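Local coordinates for DUF3299 domain-containing protein (PDB 4HSP) that is of unknown function but belongs to the DUF3299 family of the OB clan, has a curled mixed beta sheet and assembles as four copies, at residues Q113-E118 / S140-Y145; G61-L66 / T75-V80; L6-L11 / Q96-K101. All blocks are in the same frame, centred on the assembly; numbering follows the deposited sequence.

Interaction 1. Residues Q113-E118 / S140-Y145; sequences QPFWVE and SKVTPY
W116 and Y145 bring the largest side chains to this pairing. Their rings are nearly parallel, planes 19° apart, but slid so far that only rims overlap: Y145 CE2 lies 3.4 Å from W116 CZ2, and Y145 CD2 sits over one indole face, near its rim. Y145 reaches there with CG anti to its backbone N (chi1 -175°), while its CB rests on the ring of P114. On the other face of the sheet, V142 CG1 fits between F115 CD2, 3.8 Å away, and V117 CG2. Back on the face of W116 and T143, E118 and K141 run side by side, OE2 to NZ at 4.2 Å, too long for a salt bridge. Backbone bonds fix this register: W116 N reaches T143 O at 2.7 Å, nearly along the carbonyl axis, T143 N returns to W116 O, and Y145 N closes the end on P114 O. Further out, K58 makes a cation-pi contact with W116, H26 of the second subunit meets that indole edge-to-face, and Y145 OH bonds to P24 O of that second subunit. At the far end E118 O accepts from both S140 N and K141 N, so two residues face one: a classic beta bulge, in an antiparallel strand pair of the curled sheet.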
loop_
_atom_site.group_PDB
_atom_site.type_symbol
_atom_site.label_atom_id
_atom_site.label_comp_id
_atom_site.label_asym_id
_atom_site.label_seq_id
_atom_site.Cartn_x
_atom_site.Cartn_y
_atom_site.Cartn_z
ATOM N N GLN A 113 -5.241 -3.834 5.548
ATOM C CA GLN A 113 -6.599 -4.060 6.048
ATOM C C GLN A 113 -6.575 -4.532 7.492
ATOM O O GLN A 113 -5.538 -5.063 7.936
ATOM C CB GLN A 113 -7.312 -5.100 5.151
ATOM C CG GLN A 113 -6.830 -6.529 5.327
ATOM C CD GLN A 113 -7.147 -7.376 4.138
ATOM O OE1 GLN A 113 -8.302 -7.590 3.769
ATOM N NE2 GLN A 113 -6.113 -7.880 3.520
ATOM N N PRO A 114 -7.708 -4.373 8.238
ATOM C CA PRO A 114 -7.745 -4.923 9.589
ATOM C C PRO A 114 -8.030 -6.417 9.525
ATOM O O PRO A 114 -8.491 -6.935 8.496
ATOM C CB PRO A 114 -8.871 -4.136 10.266
ATOM C CG PRO A 114 -9.718 -3.617 9.164
ATOM C CD PRO A 114 -9.036 -3.840 7.852
ATOM N N PHE A 115 -7.739 -7.106 10.620
ATOM C CA PHE A 115 -7.962 -8.537 10.778
ATOM C C PHE A 115 -8.653 -8.862 12.075
ATOM O O PHE A 115 -8.666 -8.044 12.978
ATOM C CB PHE A 115 -6.619 -9.280 10.776
ATOM C CG PHE A 115 -5.912 -9.307 9.451
ATOM C CD1 PHE A 115 -5.109 -8.240 9.049
ATOM C CD2 PHE A 115 -6.018 -10.408 8.615
ATOM C CE1 PHE A 115 -4.462 -8.258 7.814
ATOM C CE2 PHE A 115 -5.374 -10.420 7.376
ATOM C CZ PHE A 115 -4.603 -9.344 6.987
ATOM N N TRP A 116 -9.217 -10.073 12.155
ATOM C CA TRP A 116 -9.710 -10.750 13.348
ATOM C C TRP A 116 -8.600 -11.725 13.773
ATOM O O TRP A 116 -8.169 -12.544 12.962
ATOM C CB TRP A 116 -11.041 -11.514 13.097
ATOM C CG TRP A 116 -12.246 -10.635 12.988
ATOM C CD1 TRP A 116 -12.943 -10.325 11.853
ATOM C CD2 TRP A 116 -12.852 -9.891 14.050
ATOM N NE1 TRP A 116 -13.909 -9.388 12.133
ATOM C CE2 TRP A 116 -13.883 -9.109 13.478
ATOM C CE3 TRP A 116 -12.620 -9.801 15.434
ATOM C CZ2 TRP A 116 -14.706 -8.283 14.249
ATOM C CZ3 TRP A 116 -13.428 -8.972 16.196
ATOM C CH2 TRP A 116 -14.434 -8.197 15.602
ATOM N N VAL A 117 -8.082 -11.579 14.996
ATOM C CA VAL A 117 -7.085 -12.507 15.545
ATOM C C VAL A 117 -7.769 -13.311 16.685
ATOM O O VAL A 117 -8.164 -12.729 17.695
ATOM C CB VAL A 117 -5.767 -11.832 16.027
ATOM C CG1 VAL A 117 -4.829 -12.873 16.619
ATOM C CG2 VAL A 117 -5.077 -11.057 14.908
ATOM N N GLU A 118 -7.902 -14.622 16.507
ATOM C CA GLU A 118 -8.463 -15.559 17.488
ATOM C C GLU A 118 -7.372 -16.442 18.023
ATOM O O GLU A 118 -6.548 -16.922 17.242
ATOM C CB GLU A 118 -9.539 -16.467 16.841
ATOM C CG GLU A 118 -10.651 -15.726 16.115
ATOM C CD GLU A 118 -11.656 -16.596 15.385
ATOM O OE1 GLU A 118 -11.808 -17.778 15.769
ATOM O OE2 GLU A 118 -12.313 -16.086 14.448
ATOM N N SER A 140 -4.824 -19.049 16.611
ATOM C CA SER A 140 -5.411 -20.220 15.953
ATOM C C SER A 140 -5.863 -19.821 14.549
ATOM O O SER A 140 -5.865 -20.647 13.628
ATOM C CB SER A 140 -6.636 -20.728 16.728
ATOM O OG SER A 140 -6.514 -20.686 18.141
ATOM N N LYS A 141 -6.307 -18.547 14.412
ATOM C CA LYS A 141 -6.850 -17.985 13.184
ATOM C C LYS A 141 -6.606 -16.482 13.099
ATOM O O LYS A 141 -6.798 -15.743 14.074
ATOM C CB LYS A 141 -8.355 -18.270 13.147
ATOM C CG LYS A 141 -9.022 -18.244 11.788
ATOM C CD LYS A 141 -10.541 -18.288 11.993
ATOM C CE LYS A 141 -11.336 -18.763 10.803
ATOM N NZ LYS A 141 -12.770 -18.382 10.931
ATOM N N VAL A 142 -6.154 -16.049 11.920
ATOM C CA VAL A 142 -5.934 -14.659 11.523
ATOM C C VAL A 142 -6.681 -14.527 10.211
ATOM O O VAL A 142 -6.336 -15.179 9.229
ATOM C CB VAL A 142 -4.466 -14.196 11.450
ATOM C CG1 VAL A 142 -4.404 -12.690 11.189
ATOM C CG2 VAL A 142 -3.725 -14.546 12.742
ATOM N N THR A 143 -7.786 -13.814 10.245
ATOM C CA THR A 143 -8.699 -13.684 9.125
ATOM C C THR A 143 -9.011 -12.219 8.903
ATOM O O THR A 143 -9.168 -11.478 9.877
ATOM C CB THR A 143 -9.987 -14.521 9.373
ATOM O OG1 THR A 143 -10.315 -14.572 10.772
ATOM C CG2 THR A 143 -9.849 -15.932 8.859
ATOM N N PRO A 144 -9.110 -11.776 7.624
ATOM C CA PRO A 144 -9.426 -10.363 7.367
ATOM C C PRO A 144 -10.768 -9.950 7.954
ATOM O O PRO A 144 -11.710 -10.748 7.990
ATOM C CB PRO A 144 -9.437 -10.272 5.836
ATOM C CG PRO A 144 -8.606 -11.465 5.361
ATOM C CD PRO A 144 -8.941 -12.535 6.359
ATOM N N TYR A 145 -10.819 -8.712 8.476
ATOM C CA TYR A 145 -12.014 -8.067 9.020
ATOM C C TYR A 145 -12.926 -7.790 7.844
ATOM O O TYR A 145 -12.559 -7.046 6.926
ATOM C CB TYR A 145 -11.616 -6.779 9.761
ATOM C CG TYR A 145 -12.727 -6.049 10.478
ATOM C CD1 TYR A 145 -13.533 -5.128 9.806
ATOM C CD2 TYR A 145 -12.883 -6.162 11.857
ATOM C CE1 TYR A 145 -14.521 -4.407 10.474
ATOM C CE2 TYR A 145 -13.848 -5.420 12.542
ATOM C CZ TYR A 145 -14.674 -4.557 11.843
ATOM O OH TYR A 145 -15.608 -3.827 12.528
#

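Interaction 2. Residues G61-L66 / T75-V80; sequences GYIVPL and TEFLLV
I63 lies across one face of the F77 ring like a ridge on a plate. Its CG2 stands 4.0 Å from the ring centroid in a CH-pi contact, CG1 comes to 3.6 Å from F77 CE1, and CD1 continues above the plane toward the rim. F77 offers that face because its CG takes the crowded position between backbone N and carbonyl carbon (chi1 61°). The close backbone pairing brings F77 CB to 3.2 Å from V64 O. On the same side of the sheet, L79 turns its CD1 back into the hollow beside G61, 3.6 Å from G61 C; G61, with no side chain, lets this methyl and V80 O lie close to its backbone. The two strands form a beta hairpin, strand 55-68 followed by strand 73-80, and backbone hydrogen bonds of the antiparallel pairing hold it: Y62 and V80 exchange a pair, V64 and L78 another. Past the non-hydrogen-bonded pair P65/F77, L66 N bonds to E76 O at 2.8 Å, with a bend (146° at the hydrogen). The opposite face carries the aliphatic row. The side chains of V64 and V80 cross at about a right angle, V64 CG2 3.8 Å from V80 CG2, and L66 CD1 fits against L78 CD2 at 3.8 Å, while V64 and L78 meet through their CB atoms. From strand 115-118, the neighbour of 55-68 in the sheet, F115 packs on I63 and V117 on F77 and L79; Y99 covers L66 and L78 on the second face. The carboxylate of E76 leads off to the hydroxyl of Y99, and Y62 packs on H88 of the second subunit.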
loop_
_atom_site.group_PDB
_atom_site.type_symbol
_atom_site.label_atom_id
_atom_site.label_comp_id
_atom_site.label_asym_id
_atom_site.label_seq_id
_atom_site.Cartn_x
_atom_site.Cartn_y
_atom_site.Cartn_z
ATOM N N GLY A 61 -8.112 -5.733 14.717
ATOM C CA GLY A 61 -6.998 -4.794 14.720
ATOM C C GLY A 61 -6.122 -4.803 13.486
ATOM O O GLY A 61 -6.428 -5.470 12.503
ATOM N N TYR A 62 -5.043 -4.010 13.533
ATOM C CA TYR A 62 -4.080 -3.883 12.452
ATOM C C TYR A 62 -2.788 -4.578 12.839
ATOM O O TYR A 62 -2.458 -4.669 14.020
ATOM C CB TYR A 62 -3.857 -2.379 12.127
ATOM C CG TYR A 62 -5.008 -1.815 11.323
ATOM C CD1 TYR A 62 -5.033 -1.929 9.935
ATOM C CD2 TYR A 62 -6.129 -1.268 11.955
ATOM C CE1 TYR A 62 -6.099 -1.431 9.189
ATOM C CE2 TYR A 62 -7.193 -0.747 11.215
ATOM C CZ TYR A 62 -7.172 -0.836 9.830
ATOM O OH TYR A 62 -8.219 -0.387 9.067
ATOM N N ILE A 63 -2.084 -5.127 11.846
ATOM C CA ILE A 63 -0.865 -5.905 12.078
ATOM C C ILE A 63 0.422 -5.097 11.789
ATOM O O ILE A 63 0.556 -4.523 10.707
ATOM C CB ILE A 63 -0.929 -7.176 11.227
ATOM C CG1 ILE A 63 -2.078 -8.099 11.725
ATOM C CG2 ILE A 63 0.443 -7.887 11.170
ATOM C CD1 ILE A 63 -2.282 -9.415 10.850
ATOM N N VAL A 64 1.311 -5.016 12.827
ATOM C CA VAL A 64 2.647 -4.436 12.817
ATOM C C VAL A 64 3.599 -5.637 12.791
ATOM O O VAL A 64 3.824 -6.246 13.838
ATOM C CB VAL A 64 2.930 -3.458 13.987
ATOM C CG1 VAL A 64 4.325 -2.851 13.855
ATOM C CG2 VAL A 64 1.884 -2.351 14.050
ATOM N N PRO A 65 4.126 -6.029 11.605
ATOM C CA PRO A 65 4.965 -7.237 11.530
ATOM C C PRO A 65 6.277 -7.127 12.291
ATOM O O PRO A 65 6.897 -6.053 12.316
ATOM C CB PRO A 65 5.212 -7.410 10.032
ATOM C CG PRO A 65 4.947 -6.114 9.433
ATOM C CD PRO A 65 3.940 -5.426 10.266
ATOM N N LEU A 66 6.696 -8.258 12.903
ATOM C CA LEU A 66 7.922 -8.317 13.695
ATOM C C LEU A 66 8.882 -9.387 13.214
ATOM O O LEU A 66 10.079 -9.267 13.449
ATOM C CB LEU A 66 7.592 -8.580 15.176
ATOM C CG LEU A 66 6.827 -7.519 15.938
ATOM C CD1 LEU A 66 6.555 -7.987 17.333
ATOM C CD2 LEU A 66 7.567 -6.210 15.979
ATOM N N THR A 75 4.837 -14.162 10.949
ATOM C CA THR A 75 4.504 -15.153 11.964
ATOM C C THR A 75 4.546 -14.573 13.374
ATOM O O THR A 75 4.074 -15.229 14.296
ATOM C CB THR A 75 5.422 -16.355 11.815
ATOM O OG1 THR A 75 6.778 -15.903 11.813
ATOM C CG2 THR A 75 5.108 -17.163 10.553
ATOM N N GLU A 76 5.112 -13.361 13.550
ATOM C CA GLU A 76 5.147 -12.647 14.835
ATOM C C GLU A 76 4.829 -11.195 14.573
ATOM O O GLU A 76 5.394 -10.582 13.677
ATOM C CB GLU A 76 6.473 -12.804 15.607
ATOM C CG GLU A 76 6.704 -14.204 16.167
ATOM C CD GLU A 76 7.984 -14.435 16.953
ATOM O OE1 GLU A 76 8.297 -13.618 17.850
ATOM O OE2 GLU A 76 8.648 -15.467 16.706
ATOM N N PHE A 77 3.888 -10.648 15.315
ATOM C CA PHE A 77 3.493 -9.271 15.102
ATOM C C PHE A 77 2.816 -8.654 16.299
ATOM O O PHE A 77 2.376 -9.363 17.200
ATOM C CB PHE A 77 2.549 -9.187 13.888
ATOM C CG PHE A 77 1.257 -9.952 13.991
ATOM C CD1 PHE A 77 0.117 -9.355 14.528
ATOM C CD2 PHE A 77 1.158 -11.248 13.485
ATOM C CE1 PHE A 77 -1.097 -10.037 14.570
ATOM C CE2 PHE A 77 -0.054 -11.934 13.526
ATOM C CZ PHE A 77 -1.184 -11.317 14.052
ATOM N N LEU A 78 2.683 -7.310 16.275
ATOM C CA LEU A 78 1.884 -6.574 17.255
ATOM C C LEU A 78 0.507 -6.324 16.651
ATOM O O LEU A 78 0.414 -5.898 15.497
ATOM C CB LEU A 78 2.529 -5.239 17.669
ATOM C CG LEU A 78 3.972 -5.233 18.211
ATOM C CD1 LEU A 78 4.458 -3.790 18.433
ATOM C CD2 LEU A 78 4.124 -6.075 19.518
ATOM N N LEU A 79 -0.555 -6.638 17.411
ATOM C CA LEU A 79 -1.941 -6.324 17.091
ATOM C C LEU A 79 -2.239 -5.037 17.821
ATOM O O LEU A 79 -2.007 -4.924 19.030
ATOM C CB LEU A 79 -2.919 -7.453 17.487
ATOM C CG LEU A 79 -4.360 -7.287 17.003
ATOM C CD1 LEU A 79 -4.432 -7.362 15.433
ATOM C CD2 LEU A 79 -5.250 -8.322 17.642
ATOM N N VAL A 80 -2.639 -4.029 17.055
ATOM C CA VAL A 80 -2.898 -2.669 17.523
ATOM C C VAL A 80 -4.312 -2.240 17.049
ATOM O O VAL A 80 -4.826 -2.792 16.060
ATOM C CB VAL A 80 -1.777 -1.715 17.000
ATOM C CG1 VAL A 80 -0.431 -2.011 17.680
ATOM C CG2 VAL A 80 -1.646 -1.827 15.485
#

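Interaction 3. Residues L6-L11 / Q96-K101; sequences LTWSQL and QIVYVK. With EDO (1,2-ethanediol), chain D; EDO (1,2-ethanediol), chain C.
Q96 and W8 account for most of the surface buried here, and they engage each other twice. The glutamine chain is bent at chi2 (-71°), which folds its amide back toward the short 3-10 turn of residues 8-11. There Q96 NE2 donates to W8 O at 2.8 Å, almost straight at 168°. The acceptor lies in the plane of the Q96 amide, whereas the donor stands well above the carbonyl plane of W8. The same oxygen also takes L11 N, the bond that closes the turn, so one carbonyl is gripped by two donors, one from within the turn and one from across the contact. Q96 OE1 lies over W8 CB, 3.7 Å away. The indole then reaches past the amide to the backbone beyond it: W8 CZ3 comes within 3.4 Å of both Q96 C and Q96 O. A chi1 of -75° sends the indole toward strand 98-102 and chi2, near perpendicular, sets its plane; its NE1 is held by P60 O of strand 55-68. The 3-10 turn that follows strand 4-5 thus packs over the start of strand 98-102 in the curled beta sheet. V98 supplies the apolar share, its CG2 meeting both W8 CH2, at 4.1 Å, and L11 CD2. V98 also packs on L59 and M137, so the turn rests on the interior of the sheet. On the surface of the turn, Q10 OE1 receives T7 N at 2.9 Å. Of two 1,2-ethanediol molecules, probably picked up during crystallisation, one lies beside this oxygen and the other takes a weak bond from Q10 NE2. W8 further packs on L23 of the second subunit.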
loop_
_atom_site.group_PDB
_atom_site.type_symbol
_atom_site.label_atom_id
_atom_site.label_comp_id
_atom_site.label_asym_id
_atom_site.label_seq_id
_atom_site.Cartn_x
_atom_site.Cartn_y
_atom_site.Cartn_z
ATOM N N LEU A 6 -13.609 -9.696 22.185
ATOM C CA LEU A 6 -13.169 -8.579 23.009
ATOM C C LEU A 6 -13.215 -7.280 22.222
ATOM O O LEU A 6 -13.216 -7.299 20.995
ATOM C CB LEU A 6 -11.729 -8.817 23.513
ATOM C CG LEU A 6 -11.463 -10.048 24.413
ATOM C CD1 LEU A 6 -9.988 -10.075 24.823
ATOM C CD2 LEU A 6 -12.365 -10.048 25.646
ATOM N N THR A 7 -13.301 -6.151 22.938
ATOM C CA THR A 7 -13.158 -4.805 22.393
ATOM C C THR A 7 -11.853 -4.301 22.974
ATOM O O THR A 7 -11.432 -4.803 24.016
ATOM C CB THR A 7 -14.349 -3.906 22.718
ATOM O OG1 THR A 7 -14.330 -3.574 24.113
ATOM C CG2 THR A 7 -15.698 -4.504 22.287
ATOM N N TRP A 8 -11.229 -3.282 22.367
ATOM C CA TRP A 8 -10.003 -2.745 22.925
ATOM C C TRP A 8 -10.217 -2.115 24.295
ATOM O O TRP A 8 -9.310 -2.177 25.107
ATOM C CB TRP A 8 -9.374 -1.749 21.961
ATOM C CG TRP A 8 -8.725 -2.466 20.817
ATOM C CD1 TRP A 8 -9.286 -2.751 19.604
ATOM C CD2 TRP A 8 -7.480 -3.168 20.859
ATOM N NE1 TRP A 8 -8.402 -3.476 18.838
ATOM C CE2 TRP A 8 -7.269 -3.719 19.574
ATOM C CE3 TRP A 8 -6.475 -3.308 21.829
ATOM C CZ2 TRP A 8 -6.092 -4.400 19.235
ATOM C CZ3 TRP A 8 -5.319 -3.996 21.499
ATOM C CH2 TRP A 8 -5.138 -4.541 20.219
ATOM N N SER A 9 -11.410 -1.570 24.573
ATOM C CA SER A 9 -11.719 -0.943 25.867
ATOM C C SER A 9 -11.784 -1.963 27.008
ATOM O O SER A 9 -11.612 -1.561 28.157
ATOM C CB SER A 9 -13.022 -0.145 25.811
ATOM O OG SER A 9 -14.111 -0.963 25.421
ATOM N N GLN A 10 -12.009 -3.276 26.701
ATOM C CA GLN A 10 -12.055 -4.352 27.709
ATOM C C GLN A 10 -10.627 -4.731 28.164
ATOM O O GLN A 10 -10.457 -5.488 29.125
ATOM C CB GLN A 10 -12.781 -5.585 27.171
ATOM C CG GLN A 10 -14.289 -5.428 26.995
ATOM C CD GLN A 10 -14.877 -6.673 26.389
ATOM O OE1 GLN A 10 -15.071 -6.776 25.183
ATOM N NE2 GLN A 10 -15.112 -7.675 27.200
ATOM N N LEU A 11 -9.602 -4.174 27.490
ATOM C CA LEU A 11 -8.210 -4.445 27.810
ATOM C C LEU A 11 -7.668 -3.383 28.755
ATOM O O LEU A 11 -6.536 -3.502 29.208
ATOM C CB LEU A 11 -7.379 -4.532 26.512
ATOM C CG LEU A 11 -7.175 -5.925 25.898
ATOM C CD1 LEU A 11 -8.518 -6.657 25.630
ATOM C CD2 LEU A 11 -6.327 -5.829 24.660
ATOM N N GLN A 96 -3.006 -1.668 25.054
ATOM C CA GLN A 96 -3.698 -1.474 23.777
ATOM C C GLN A 96 -2.816 -2.098 22.668
ATOM O O GLN A 96 -2.835 -1.678 21.519
ATOM C CB GLN A 96 -4.042 0.026 23.523
ATOM C CG GLN A 96 -5.063 0.651 24.511
ATOM C CD GLN A 96 -6.486 0.154 24.348
ATOM O OE1 GLN A 96 -7.306 0.775 23.660
ATOM N NE2 GLN A 96 -6.830 -0.954 25.014
ATOM N N ILE A 97 -2.036 -3.124 23.051
ATOM C CA ILE A 97 -1.153 -3.909 22.178
ATOM C C ILE A 97 -1.180 -5.368 22.636
ATOM O O ILE A 97 -1.099 -5.639 23.828
ATOM C CB ILE A 97 0.331 -3.398 22.116
ATOM C CG1 ILE A 97 0.444 -1.854 21.991
ATOM C CG2 ILE A 97 1.119 -4.138 21.002
ATOM C CD1 ILE A 97 1.882 -1.288 21.813
ATOM N N VAL A 98 -1.266 -6.292 21.676
ATOM C CA VAL A 98 -1.146 -7.732 21.869
ATOM C C VAL A 98 0.046 -8.232 21.020
ATOM O O VAL A 98 0.080 -7.991 19.814
ATOM C CB VAL A 98 -2.455 -8.501 21.514
ATOM C CG1 VAL A 98 -2.336 -9.979 21.862
ATOM C CG2 VAL A 98 -3.675 -7.875 22.193
ATOM N N TYR A 99 1.009 -8.917 21.648
ATOM C CA TYR A 99 2.107 -9.584 20.945
ATOM C C TYR A 99 1.551 -10.944 20.494
ATOM O O TYR A 99 1.186 -11.775 21.330
ATOM C CB TYR A 99 3.330 -9.731 21.864
ATOM C CG TYR A 99 4.597 -10.226 21.200
ATOM C CD1 TYR A 99 4.796 -11.584 20.949
ATOM C CD2 TYR A 99 5.656 -9.354 20.937
ATOM C CE1 TYR A 99 5.979 -12.050 20.368
ATOM C CE2 TYR A 99 6.853 -9.810 20.380
ATOM C CZ TYR A 99 7.008 -11.160 20.089
ATOM O OH TYR A 99 8.193 -11.602 19.538
ATOM N N VAL A 100 1.410 -11.135 19.175
ATOM C CA VAL A 100 0.830 -12.348 18.586
ATOM C C VAL A 100 1.921 -13.186 17.897
ATOM O O VAL A 100 2.788 -12.627 17.239
ATOM C CB VAL A 100 -0.312 -11.997 17.589
ATOM C CG1 VAL A 100 -1.068 -13.236 17.125
ATOM C CG2 VAL A 100 -1.265 -10.976 18.167
ATOM N N LYS A 101 1.856 -14.531 18.090
ATOM C CA LYS A 101 2.645 -15.604 17.454
ATOM C C LYS A 101 1.645 -16.504 16.710
ATOM O O LYS A 101 0.636 -16.897 17.303
ATOM C CB LYS A 101 3.480 -16.427 18.474
ATOM C CG LYS A 101 4.674 -15.682 19.063
ATOM C CD LYS A 101 5.614 -16.606 19.832
ATOM C CE LYS A 101 6.640 -15.834 20.644
ATOM N NZ LYS A 101 7.643 -16.720 21.309
HETATM C C1 EDO D . -18.398 -7.914 21.860
HETATM O O1 EDO D . -19.627 -8.616 21.856
HETATM C C2 EDO D . -18.228 -7.167 23.196
HETATM O O2 EDO D . -17.282 -7.854 24.001
HETATM C C1 EDO C . -15.575 -11.715 27.286
HETATM O O1 EDO C . -16.380 -10.768 26.552
HETATM C C2 EDO C . -15.124 -11.173 28.686
HETATM O O2 EDO C . -14.219 -12.090 29.323
#

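Overall arrangement
All three contacts are built on one curled sheet, their centres 11 to 13 Å apart; interaction 3 lays a 3-10 turn against it. Interaction 2, the 55-68/73-80 hairpin, is nested along the chain within the loop closed by interaction 3, and interaction 1 follows both. Strand 55-68 links interactions 2 and 1, where F115 N probably bonds to G61 O; between interactions 2 and 3, strands 73-80 and 98-102 pair, V100 N probably bonding to F77 O (2.8 Å). Strands 98-102 and 132-144 are also neighbours, and V117 touches V100, so interactions 1 and 3 meet as the sheet curls, consistent with the barrel-type fold expected of the OB clan. Each also touches the second subunit, tying sheet to assembly.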